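Local coordinates for tripartite motif-containing protein 65 (Homo sapiens, PDB 7JL4) that serves as an E3 ubiquitin ligase in innate immunity, autophagy and inflammation, of which this chain is the C-terminal PRY-SPRY (B30.2) domain, at residues G55-Q63 with L93-N104; E76-L86 with F178-C189. All blocks are in the same frame, centred on the assembly; numbering follows the deposited sequence. Where two conformers were deposited one is given.

Two places in one B30.2/SPRY beta-sandwich are described, their centres about 16 Å apart. Contact 1 packs 55-63, which ends in the edge strand 61-63, against the loop 93-104 between strands 84-89 and 111-116. Contact 2 lies nearer the middle of the domain, where 76-86 and 178-189 each pass from one sheet of the sandwich to the other. Along the chain the segments alternate: 55-63, 76-86, 93-104, 178-189. Strand 175-180 joins the contacts, lying between 61-63 and 84-89 in the six-stranded sheet, and Asp-103 of contact 1 bonds to Thr-85 of contact 2. The long loop is thus tied directly to the framework of the sandwich.

Contact 1 (G55-Q63 with L93-N104); sequences GSFELWQVQ and LPRSRLGPHTDN. Unlike the reference sequence in segment 93-104: Ser-96 (reference Cys).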
loop_
_atom_site.group_PDB
_atom_site.type_symbol
_atom_site.label_atom_id
_atom_site.label_comp_id
_atom_site.label_asym_id
_atom_site.label_seq_id
_atom_site.Cartn_x
_atom_site.Cartn_y
_atom_site.Cartn_z
ATOM N N GLY A 55 17.259 4.326 8.934
ATOM C CA GLY A 55 16.287 3.457 8.314
ATOM C C GLY A 55 14.970 4.115 7.977
ATOM O O GLY A 55 14.131 3.490 7.312
ATOM N N SER A 56 14.748 5.349 8.413
ATOM C CA SER A 56 13.489 6.004 8.129
ATOM C C SER A 56 13.492 6.492 6.688
ATOM O O SER A 56 14.515 6.966 6.179
ATOM C CB SER A 56 13.248 7.166 9.092
ATOM O OG SER A 56 14.354 8.046 9.121
ATOM N N PHE A 57 12.348 6.343 6.028
ATOM C CA PHE A 57 12.188 6.860 4.672
ATOM C C PHE A 57 12.323 8.379 4.668
ATOM O O PHE A 57 11.686 9.069 5.473
ATOM C CB PHE A 57 10.821 6.460 4.112
ATOM C CG PHE A 57 10.758 5.064 3.541
ATOM C CD1 PHE A 57 11.257 4.798 2.274
ATOM C CD2 PHE A 57 10.141 4.037 4.242
ATOM C CE1 PHE A 57 11.185 3.538 1.716
ATOM C CE2 PHE A 57 10.058 2.761 3.702
ATOM C CZ PHE A 57 10.587 2.502 2.438
ATOM N N GLU A 58 13.190 8.895 3.783
ATOM C CA GLU A 58 13.193 10.320 3.462
ATOM C C GLU A 58 12.069 10.660 2.490
ATOM O O GLU A 58 11.508 11.764 2.531
ATOM C CB GLU A 58 14.548 10.718 2.865
ATOM C CG GLU A 58 15.722 10.529 3.822
ATOM C CD GLU A 58 17.059 10.887 3.206
ATOM O OE1 GLU A 58 17.099 11.259 2.012
ATOM O OE2 GLU A 58 18.077 10.789 3.922
ATOM N N LEU A 59 11.755 9.725 1.601
ATOM C CA LEU A 59 10.519 9.746 0.852
ATOM C C LEU A 59 9.339 9.799 1.812
ATOM O O LEU A 59 9.466 9.531 3.000
ATOM C CB LEU A 59 10.436 8.494 -0.011
ATOM C CG LEU A 59 11.686 8.434 -0.907
ATOM C CD1 LEU A 59 11.872 7.033 -1.476
ATOM C CD2 LEU A 59 11.624 9.455 -2.009
ATOM N N TRP A 60 8.171 10.143 1.287
ATOM C CA TRP A 60 6.971 10.217 2.125
ATOM C C TRP A 60 6.339 8.827 2.215
ATOM O O TRP A 60 5.222 8.592 1.746
ATOM C CB TRP A 60 5.997 11.245 1.558
ATOM C CG TRP A 60 6.547 12.627 1.578
ATOM C CD1 TRP A 60 7.546 13.084 2.374
ATOM C CD2 TRP A 60 6.133 13.738 0.765
ATOM N NE1 TRP A 60 7.788 14.417 2.113
ATOM C CE2 TRP A 60 6.940 14.837 1.121
ATOM C CE3 TRP A 60 5.166 13.907 -0.235
ATOM C CZ2 TRP A 60 6.800 16.100 0.526
ATOM C CZ3 TRP A 60 5.041 15.159 -0.839
ATOM C CH2 TRP A 60 5.850 16.236 -0.448
ATOM N N GLN A 61 7.068 7.902 2.863
ATOM C CA GLN A 61 6.718 6.482 2.819
ATOM C C GLN A 61 6.871 5.807 4.182
ATOM O O GLN A 61 7.539 6.301 5.101
ATOM C CB GLN A 61 7.560 5.711 1.775
ATOM C CG GLN A 61 7.253 6.163 0.335
ATOM C CD GLN A 61 8.181 5.587 -0.722
ATOM O OE1 GLN A 61 8.938 4.630 -0.494
ATOM N NE2 GLN A 61 8.145 6.184 -1.880
ATOM N N VAL A 62 6.220 4.651 4.293
ATOM C CA VAL A 62 6.326 3.800 5.473
ATOM C C VAL A 62 6.017 2.391 4.997
ATOM O O VAL A 62 5.200 2.206 4.091
ATOM C CB VAL A 62 5.349 4.256 6.580
ATOM C CG1 VAL A 62 3.928 4.274 6.032
ATOM C CG2 VAL A 62 5.459 3.331 7.828
ATOM N N GLN A 63 6.675 1.392 5.598
ATOM C CA GLN A 63 6.428 -0.003 5.247
ATOM C C GLN A 63 5.814 -0.742 6.437
ATOM O O GLN A 63 5.709 -0.211 7.548
ATOM C CB GLN A 63 7.716 -0.708 4.799
ATOM C CG GLN A 63 8.719 -0.918 5.937
ATOM C CD GLN A 63 10.032 -1.561 5.492
ATOM O OE1 GLN A 63 10.276 -1.754 4.303
ATOM N NE2 GLN A 63 10.874 -1.919 6.463
ATOM N N LEU A 93 14.527 -1.653 -1.557
ATOM C CA LEU A 93 13.912 -0.390 -1.945
ATOM C C LEU A 93 14.631 0.771 -1.265
ATOM O O LEU A 93 14.773 0.764 -0.035
ATOM C CB LEU A 93 12.427 -0.372 -1.591
ATOM C CG LEU A 93 11.659 0.884 -2.002
ATOM C CD1 LEU A 93 11.556 0.982 -3.529
ATOM C CD2 LEU A 93 10.262 0.908 -1.380
ATOM N N PRO A 94 15.123 1.758 -2.014
ATOM C CA PRO A 94 15.858 2.861 -1.384
ATOM C C PRO A 94 14.982 3.707 -0.464
ATOM O O PRO A 94 13.800 3.939 -0.721
ATOM C CB PRO A 94 16.363 3.682 -2.581
ATOM C CG PRO A 94 16.386 2.704 -3.727
ATOM C CD PRO A 94 15.197 1.813 -3.483
ATOM N N ARG A 95 15.598 4.186 0.615
ATOM C CA ARG A 95 14.945 5.062 1.579
ATOM C C ARG A 95 15.195 6.544 1.306
ATOM O O ARG A 95 14.419 7.385 1.774
ATOM C CB ARG A 95 15.439 4.734 2.998
ATOM C CG ARG A 95 15.286 3.274 3.432
ATOM C CD ARG A 95 13.939 3.023 4.038
ATOM N NE ARG A 95 13.927 1.817 4.853
ATOM C CZ ARG A 95 13.831 0.582 4.370
ATOM N NH1 ARG A 95 13.837 -0.457 5.207
ATOM N NH2 ARG A 95 13.697 0.384 3.059
ATOM N N SER A 96 16.248 6.883 0.565
ATOM C CA SER A 96 16.640 8.272 0.382
ATOM C C SER A 96 15.861 8.926 -0.748
ATOM O O SER A 96 15.420 8.278 -1.698
ATOM C CB SER A 96 18.134 8.395 0.081
ATOM O OG SER A 96 18.530 7.449 -0.897
ATOM N N ARG A 97 15.713 10.235 -0.628
ATOM C CA ARG A 97 15.172 11.089 -1.668
ATOM C C ARG A 97 16.347 11.764 -2.367
ATOM O O ARG A 97 16.828 12.803 -1.921
ATOM C CB ARG A 97 14.275 12.145 -1.066
ATOM C CG ARG A 97 13.673 13.037 -2.115
ATOM C CD ARG A 97 12.822 14.038 -1.433
ATOM N NE ARG A 97 12.266 15.012 -2.353
ATOM C CZ ARG A 97 11.471 15.993 -1.953
ATOM N NH1 ARG A 97 11.200 16.119 -0.657
ATOM N NH2 ARG A 97 10.978 16.854 -2.827
ATOM N N LEU A 98 16.829 11.174 -3.457
ATOM C CA LEU A 98 17.940 11.781 -4.175
ATOM C C LEU A 98 17.505 12.923 -5.087
ATOM O O LEU A 98 18.346 13.753 -5.464
ATOM C CB LEU A 98 18.681 10.722 -4.987
ATOM C CG LEU A 98 19.303 9.612 -4.141
ATOM C CD1 LEU A 98 20.080 8.663 -5.031
ATOM C CD2 LEU A 98 20.185 10.193 -3.059
ATOM N N GLY A 99 16.221 12.997 -5.443
ATOM C CA GLY A 99 15.780 14.012 -6.372
ATOM C C GLY A 99 14.506 14.723 -5.964
ATOM O O GLY A 99 14.157 14.813 -4.779
ATOM N N PRO A 100 13.784 15.260 -6.956
ATOM C CA PRO A 100 12.530 15.952 -6.649
ATOM C C PRO A 100 11.382 15.018 -6.312
ATOM O O PRO A 100 10.426 15.475 -5.675
ATOM C CB PRO A 100 12.239 16.735 -7.938
ATOM C CG PRO A 100 12.851 15.899 -9.008
ATOM C CD PRO A 100 14.083 15.273 -8.401
ATOM N N HIS A 101 11.432 13.751 -6.728
ATOM C CA HIS A 101 10.316 12.842 -6.497
ATOM C C HIS A 101 10.283 12.411 -5.032
ATOM O O HIS A 101 11.326 12.235 -4.402
ATOM C CB HIS A 101 10.411 11.617 -7.425
ATOM C CG HIS A 101 10.644 11.966 -8.867
ATOM N ND1 HIS A 101 9.804 12.799 -9.577
ATOM C CD2 HIS A 101 11.626 11.604 -9.730
ATOM C CE1 HIS A 101 10.264 12.948 -10.810
ATOM N NE2 HIS A 101 11.369 12.233 -10.929
ATOM N N THR A 102 9.072 12.261 -4.489
ATOM C CA THR A 102 8.870 11.869 -3.093
ATOM C C THR A 102 8.303 10.467 -2.954
ATOM O O THR A 102 8.119 9.994 -1.824
ATOM C CB THR A 102 7.924 12.848 -2.387
ATOM O OG1 THR A 102 6.631 12.769 -3.006
ATOM C CG2 THR A 102 8.452 14.291 -2.496
ATOM N N ASP A 103 7.995 9.806 -4.065
ATOM C CA ASP A 103 7.401 8.467 -4.092
ATOM C C ASP A 103 8.263 7.637 -5.027
ATOM O O ASP A 103 8.461 8.026 -6.186
ATOM C CB ASP A 103 5.952 8.572 -4.609
ATOM C CG ASP A 103 5.199 7.238 -4.675
ATOM O OD1 ASP A 103 5.700 6.171 -4.234
ATOM O OD2 ASP A 103 4.051 7.280 -5.189
ATOM N N ASN A 104 8.826 6.531 -4.539
ATOM C CA ASN A 104 9.582 5.665 -5.437
ATOM C C ASN A 104 8.950 4.284 -5.592
ATOM O O ASN A 104 9.596 3.378 -6.139
ATOM C CB ASN A 104 11.053 5.568 -4.991
ATOM C CG ASN A 104 11.239 4.712 -3.742
ATOM O OD1 ASN A 104 10.264 4.232 -3.145
ATOM N ND2 ASN A 104 12.499 4.487 -3.362
HETATM O O HOH W 1 11.875 14.878 1.677
HETATM O O HOH W 2 12.733 -2.073 1.960
#
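Arg-95 reaches along Phe-57 to Gly-55, where the approach to edge strand 61-63 packs on the loop between strands 84-89 and 111-116 of the B30.2/SPRY sandwich. Arg-95 CB lies 4.0 Å from Ser-56 O, and Arg-95 CG 4.1 Å from Gly-55 O. A bend at chi2 (-87°) lays Arg-95 CD over the Phe-57 ring, 3.5 Å from the centroid, in a CH-pi contact; Gln-61 CB covers the other face. Arg-95 NE donates to Gly-55 O at 3.0 Å, in the guanidinium plane. CZ makes an off-centre cation-pi contact with the ring, Arg-95 NH1 lies 3.5 Å from Gln-63 NE2, and NH2 donates to a water. Arginine suits this place because its CD methylene packs on the ring while its polar end holds a carbonyl. Glycine suits position 55, where phi is positive.

Glu-58 N donates to Arg-95 O, and Glu-58 OE1 accepts the N-H of Arg-97 on its anti side, 30° out of the carboxylate plane. Branched, aliphatic Leu-59 suits its buried wedge in the loop, Leu-59 CD2 3.9 Å from Arg-97 CB. Trp-60 N donates to Thr-102 O. The loop thus pairs with irregular 55-60, and aliphatic carbons of Arg-95 and Thr-102 sit over the faces of Phe-57 and Trp-60.

Contact 2 (E76-L86 with F178-C189); sequences EVRASDHSVTL and FWLLEGRTLTLC
Two antiparallel strand pairs, 76-79 with 185-188 (axes 4.7 Å apart, 157° between directions) and 84-86 with 178-180 (178°), are separated by loops across which the register shifts by one. Val-77, Ala-79 and Leu-186 face Val-84, Leu-86 and Phe-178 in the interior. Leu-186 CD2 is shared, 3.7 Å from Ala-79 CB and 4.0 Å from Val-84 CG1; alanine's single methyl lets Leu-186 CD2 come in close. Leu-86 CG meets the Phe-178 ring at its edge. Trp-179 CE3 lies 3.4 Å from Thr-85 OG1, with Trp-179 NE1 bonded to Thr-102 and Thr-85 OG1 to Asp-103.

In the loops, Arg-184 bends at chi2 (64°), bringing Arg-184 NE in an almost straight bond to His-82 O at 2.8 Å. Asp-81 OD2 lies over one guanidinium face, 3.5 Å from Arg-184 NH2, a salt bridge of charge alone, and Leu-181 CD2 packs on the opposite face. Ser-80 OG accepts the N-H of Thr-185, a small hydroxyl doing a carbonyl's work. Gly-183 takes the positive phi of the type II turn 181-184.

Ser-83 and Val-84 form a G1 bulge opposite Val-116. Strands 41-44 and 139-145 flank the first pair in the seven-stranded sheet, while 61-63 and 111-116 flank the second in the six-stranded one.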
loop_
_atom_site.group_PDB
_atom_site.type_symbol
_atom_site.label_atom_id
_atom_site.label_comp_id
_atom_site.label_asym_id
_atom_site.label_seq_id
_atom_site.Cartn_x
_atom_site.Cartn_y
_atom_site.Cartn_z
ATOM N N GLU A 76 -6.792 -5.425 3.292
ATOM C CA GLU A 76 -7.529 -4.235 2.898
ATOM C C GLU A 76 -7.025 -3.025 3.672
ATOM O O GLU A 76 -6.609 -3.127 4.827
ATOM C CB GLU A 76 -9.039 -4.425 3.108
ATOM C CG GLU A 76 -9.624 -5.424 2.105
ATOM C CD GLU A 76 -11.054 -5.829 2.403
ATOM O OE1 GLU A 76 -11.623 -5.347 3.404
ATOM O OE2 GLU A 76 -11.637 -6.589 1.590
ATOM N N VAL A 77 -7.069 -1.875 3.011
ATOM C CA VAL A 77 -6.567 -0.606 3.530
ATOM C C VAL A 77 -7.618 0.457 3.246
ATOM O O VAL A 77 -8.200 0.464 2.154
ATOM C CB VAL A 77 -5.233 -0.213 2.857
ATOM C CG1 VAL A 77 -4.750 1.157 3.343
ATOM C CG2 VAL A 77 -4.171 -1.277 3.067
ATOM N N ARG A 78 -7.855 1.359 4.193
ATOM C CA ARG A 78 -8.729 2.505 3.948
ATOM C C ARG A 78 -7.915 3.792 3.850
ATOM O O ARG A 78 -7.144 4.114 4.757
ATOM C CB ARG A 78 -9.786 2.658 5.032
ATOM C CG ARG A 78 -10.670 3.888 4.750
ATOM C CD ARG A 78 -11.953 3.906 5.519
ATOM N NE ARG A 78 -12.883 2.841 5.143
ATOM C CZ ARG A 78 -13.687 2.887 4.080
ATOM N NH1 ARG A 78 -13.655 3.926 3.256
ATOM N NH2 ARG A 78 -14.513 1.883 3.833
ATOM N N ALA A 79 -8.117 4.545 2.771
ATOM C CA ALA A 79 -7.465 5.837 2.579
ATOM C C ALA A 79 -8.423 6.967 2.937
ATOM O O ALA A 79 -9.595 6.936 2.548
ATOM C CB ALA A 79 -7.006 5.990 1.123
ATOM N N SER A 80 -7.927 7.993 3.643
ATOM C CA SER A 80 -8.801 9.126 3.970
ATOM C C SER A 80 -9.145 9.962 2.745
ATOM O O SER A 80 -10.113 10.738 2.793
ATOM C CB SER A 80 -8.167 10.063 5.009
ATOM O OG SER A 80 -6.953 10.633 4.520
ATOM N N ASP A 81 -8.369 9.839 1.671
ATOM C CA ASP A 81 -8.441 10.748 0.526
ATOM C C ASP A 81 -7.560 10.166 -0.571
ATOM O O ASP A 81 -6.846 9.185 -0.353
ATOM C CB ASP A 81 -7.963 12.147 0.906
ATOM C CG ASP A 81 -8.431 13.234 -0.067
ATOM O OD1 ASP A 81 -9.168 12.945 -1.044
ATOM O OD2 ASP A 81 -8.061 14.396 0.187
ATOM N N HIS A 82 -7.604 10.796 -1.752
ATOM C CA HIS A 82 -6.686 10.434 -2.823
ATOM C C HIS A 82 -5.282 10.942 -2.501
ATOM O O HIS A 82 -5.060 11.656 -1.519
ATOM C CB HIS A 82 -7.154 11.012 -4.158
ATOM C CG HIS A 82 -7.273 12.506 -4.142
ATOM N ND1 HIS A 82 -6.171 13.332 -4.087
ATOM C CD2 HIS A 82 -8.354 13.316 -4.114
ATOM C CE1 HIS A 82 -6.570 14.592 -4.054
ATOM N NE2 HIS A 82 -7.890 14.610 -4.072
ATOM N N SER A 83 -4.351 10.634 -3.408
ATOM C CA SER A 83 -2.925 10.954 -3.286
ATOM C C SER A 83 -2.265 10.069 -2.225
ATOM O O SER A 83 -1.625 10.542 -1.285
ATOM C CB SER A 83 -2.696 12.433 -3.009
ATOM O OG SER A 83 -3.389 13.210 -3.986
ATOM N N VAL A 84 -2.458 8.763 -2.383
ATOM C CA VAL A 84 -1.725 7.744 -1.651
ATOM C C VAL A 84 -1.277 6.689 -2.652
ATOM O O VAL A 84 -1.864 6.540 -3.730
ATOM C CB VAL A 84 -2.583 7.112 -0.521
ATOM C CG1 VAL A 84 -3.047 8.197 0.460
ATOM C CG2 VAL A 84 -3.787 6.394 -1.096
ATOM N N THR A 85 -0.230 5.936 -2.285
ATOM C CA THR A 85 0.245 4.825 -3.104
ATOM C C THR A 85 0.324 3.587 -2.228
ATOM O O THR A 85 0.828 3.658 -1.104
ATOM C CB THR A 85 1.627 5.078 -3.725
ATOM O OG1 THR A 85 1.596 6.255 -4.531
ATOM C CG2 THR A 85 2.069 3.871 -4.615
ATOM N N LEU A 86 -0.183 2.472 -2.740
ATOM C CA LEU A 86 -0.176 1.186 -2.045
ATOM C C LEU A 86 0.655 0.216 -2.866
ATOM O O LEU A 86 0.404 0.052 -4.064
ATOM C CB LEU A 86 -1.602 0.625 -1.913
ATOM C CG LEU A 86 -2.705 1.251 -1.050
ATOM C CD1 LEU A 86 -3.073 2.642 -1.511
ATOM C CD2 LEU A 86 -3.916 0.364 -1.237
ATOM N N PHE A 178 3.951 2.036 1.417
ATOM C CA PHE A 178 2.922 3.037 1.135
ATOM C C PHE A 178 3.533 4.431 1.025
ATOM O O PHE A 178 4.494 4.751 1.724
ATOM C CB PHE A 178 1.870 3.021 2.250
ATOM C CG PHE A 178 1.223 1.678 2.428
ATOM C CD1 PHE A 178 0.123 1.329 1.661
ATOM C CD2 PHE A 178 1.738 0.760 3.329
ATOM C CE1 PHE A 178 -0.476 0.093 1.788
ATOM C CE2 PHE A 178 1.158 -0.499 3.470
ATOM C CZ PHE A 178 0.042 -0.835 2.683
ATOM N N TRP A 179 2.928 5.276 0.178
ATOM C CA TRP A 179 3.276 6.683 0.040
ATOM C C TRP A 179 2.044 7.519 0.363
ATOM O O TRP A 179 0.920 7.145 -0.001
ATOM C CB TRP A 179 3.735 6.993 -1.379
ATOM C CG TRP A 179 3.930 8.459 -1.683
ATOM C CD1 TRP A 179 5.048 9.189 -1.468
ATOM C CD2 TRP A 179 2.980 9.342 -2.316
ATOM N NE1 TRP A 179 4.862 10.502 -1.935
ATOM C CE2 TRP A 179 3.593 10.606 -2.448
ATOM C CE3 TRP A 179 1.667 9.179 -2.778
ATOM C CZ2 TRP A 179 2.934 11.702 -3.021
ATOM C CZ3 TRP A 179 1.011 10.266 -3.344
ATOM C CH2 TRP A 179 1.651 11.511 -3.457
ATOM N N LEU A 180 2.251 8.634 1.063
ATOM C CA LEU A 180 1.160 9.492 1.521
ATOM C C LEU A 180 1.512 10.952 1.302
ATOM O O LEU A 180 2.507 11.438 1.848
ATOM C CB LEU A 180 0.867 9.289 3.009
ATOM C CG LEU A 180 0.290 8.006 3.569
ATOM C CD1 LEU A 180 1.391 6.953 3.728
ATOM C CD2 LEU A 180 -0.365 8.363 4.902
ATOM N N LEU A 181 0.647 11.669 0.594
ATOM C CA LEU A 181 0.729 13.121 0.560
ATOM C C LEU A 181 0.470 13.689 1.959
ATOM O O LEU A 181 -0.091 13.022 2.825
ATOM C CB LEU A 181 -0.288 13.669 -0.432
ATOM C CG LEU A 181 0.029 15.082 -0.910
ATOM C CD1 LEU A 181 1.398 15.044 -1.536
ATOM C CD2 LEU A 181 -1.020 15.548 -1.888
ATOM N N GLU A 182 0.899 14.933 2.190
ATOM C CA GLU A 182 0.618 15.565 3.478
ATOM C C GLU A 182 -0.887 15.638 3.714
ATOM O O GLU A 182 -1.654 15.971 2.805
ATOM C CB GLU A 182 1.216 16.979 3.533
ATOM C CG GLU A 182 0.843 17.785 4.772
ATOM C CD GLU A 182 1.327 19.233 4.708
ATOM O OE1 GLU A 182 0.550 20.150 5.056
ATOM O OE2 GLU A 182 2.490 19.451 4.303
ATOM N N GLY A 183 -1.310 15.344 4.954
ATOM C CA GLY A 183 -2.709 15.390 5.339
ATOM C C GLY A 183 -3.461 14.071 5.204
ATOM O O GLY A 183 -4.606 13.971 5.676
ATOM N N ARG A 184 -2.865 13.066 4.575
ATOM C CA ARG A 184 -3.574 11.825 4.316
ATOM C C ARG A 184 -3.389 10.870 5.484
ATOM O O ARG A 184 -2.353 10.880 6.151
ATOM C CB ARG A 184 -3.088 11.163 3.023
ATOM C CG ARG A 184 -3.814 11.651 1.771
ATOM C CD ARG A 184 -3.547 13.146 1.515
ATOM N NE ARG A 184 -4.183 13.595 0.277
ATOM C CZ ARG A 184 -4.312 14.862 -0.109
ATOM N NH1 ARG A 184 -3.877 15.870 0.644
ATOM N NH2 ARG A 184 -4.914 15.120 -1.259
ATOM N N THR A 185 -4.411 10.050 5.721
ATOM C CA THR A 185 -4.364 8.949 6.678
ATOM C C THR A 185 -4.567 7.639 5.928
ATOM O O THR A 185 -5.409 7.565 5.030
ATOM C CB THR A 185 -5.446 9.109 7.757
ATOM O OG1 THR A 185 -5.177 10.270 8.545
ATOM C CG2 THR A 185 -5.509 7.893 8.693
ATOM N N LEU A 186 -3.782 6.607 6.276
ATOM C CA LEU A 186 -4.037 5.238 5.831
ATOM C C LEU A 186 -4.276 4.354 7.047
ATOM O O LEU A 186 -3.544 4.454 8.037
ATOM C CB LEU A 186 -2.877 4.648 5.025
ATOM C CG LEU A 186 -2.575 5.210 3.630
ATOM C CD1 LEU A 186 -1.348 4.539 3.006
ATOM C CD2 LEU A 186 -3.771 4.997 2.734
ATOM N N THR A 187 -5.291 3.484 6.962
ATOM C CA THR A 187 -5.641 2.546 8.030
ATOM C C THR A 187 -5.567 1.118 7.493
ATOM O O THR A 187 -6.251 0.786 6.517
ATOM C CB THR A 187 -7.049 2.844 8.552
ATOM O OG1 THR A 187 -7.150 4.240 8.895
ATOM C CG2 THR A 187 -7.345 1.987 9.775
ATOM N N LEU A 188 -4.740 0.276 8.122
ATOM C CA LEU A 188 -4.650 -1.143 7.776
ATOM C C LEU A 188 -5.823 -1.863 8.434
ATOM O O LEU A 188 -5.910 -1.911 9.663
ATOM C CB LEU A 188 -3.326 -1.728 8.258
ATOM C CG LEU A 188 -2.078 -0.972 7.780
ATOM C CD1 LEU A 188 -0.846 -1.444 8.513
ATOM C CD2 LEU A 188 -1.886 -1.141 6.305
ATOM N N CYS A 189 -6.734 -2.410 7.632
ATOM C CA CYS A 189 -7.959 -2.980 8.178
ATOM C C CYS A 189 -7.666 -4.380 8.691
ATOM O O CYS A 189 -6.922 -5.134 8.058
ATOM C CB CYS A 189 -9.048 -3.036 7.111
ATOM S SG CYS A 189 -9.463 -1.423 6.396
HETATM O O HOH W 3 -7.790 5.807 6.908
HETATM O O HOH W 4 -7.290 13.218 4.409
#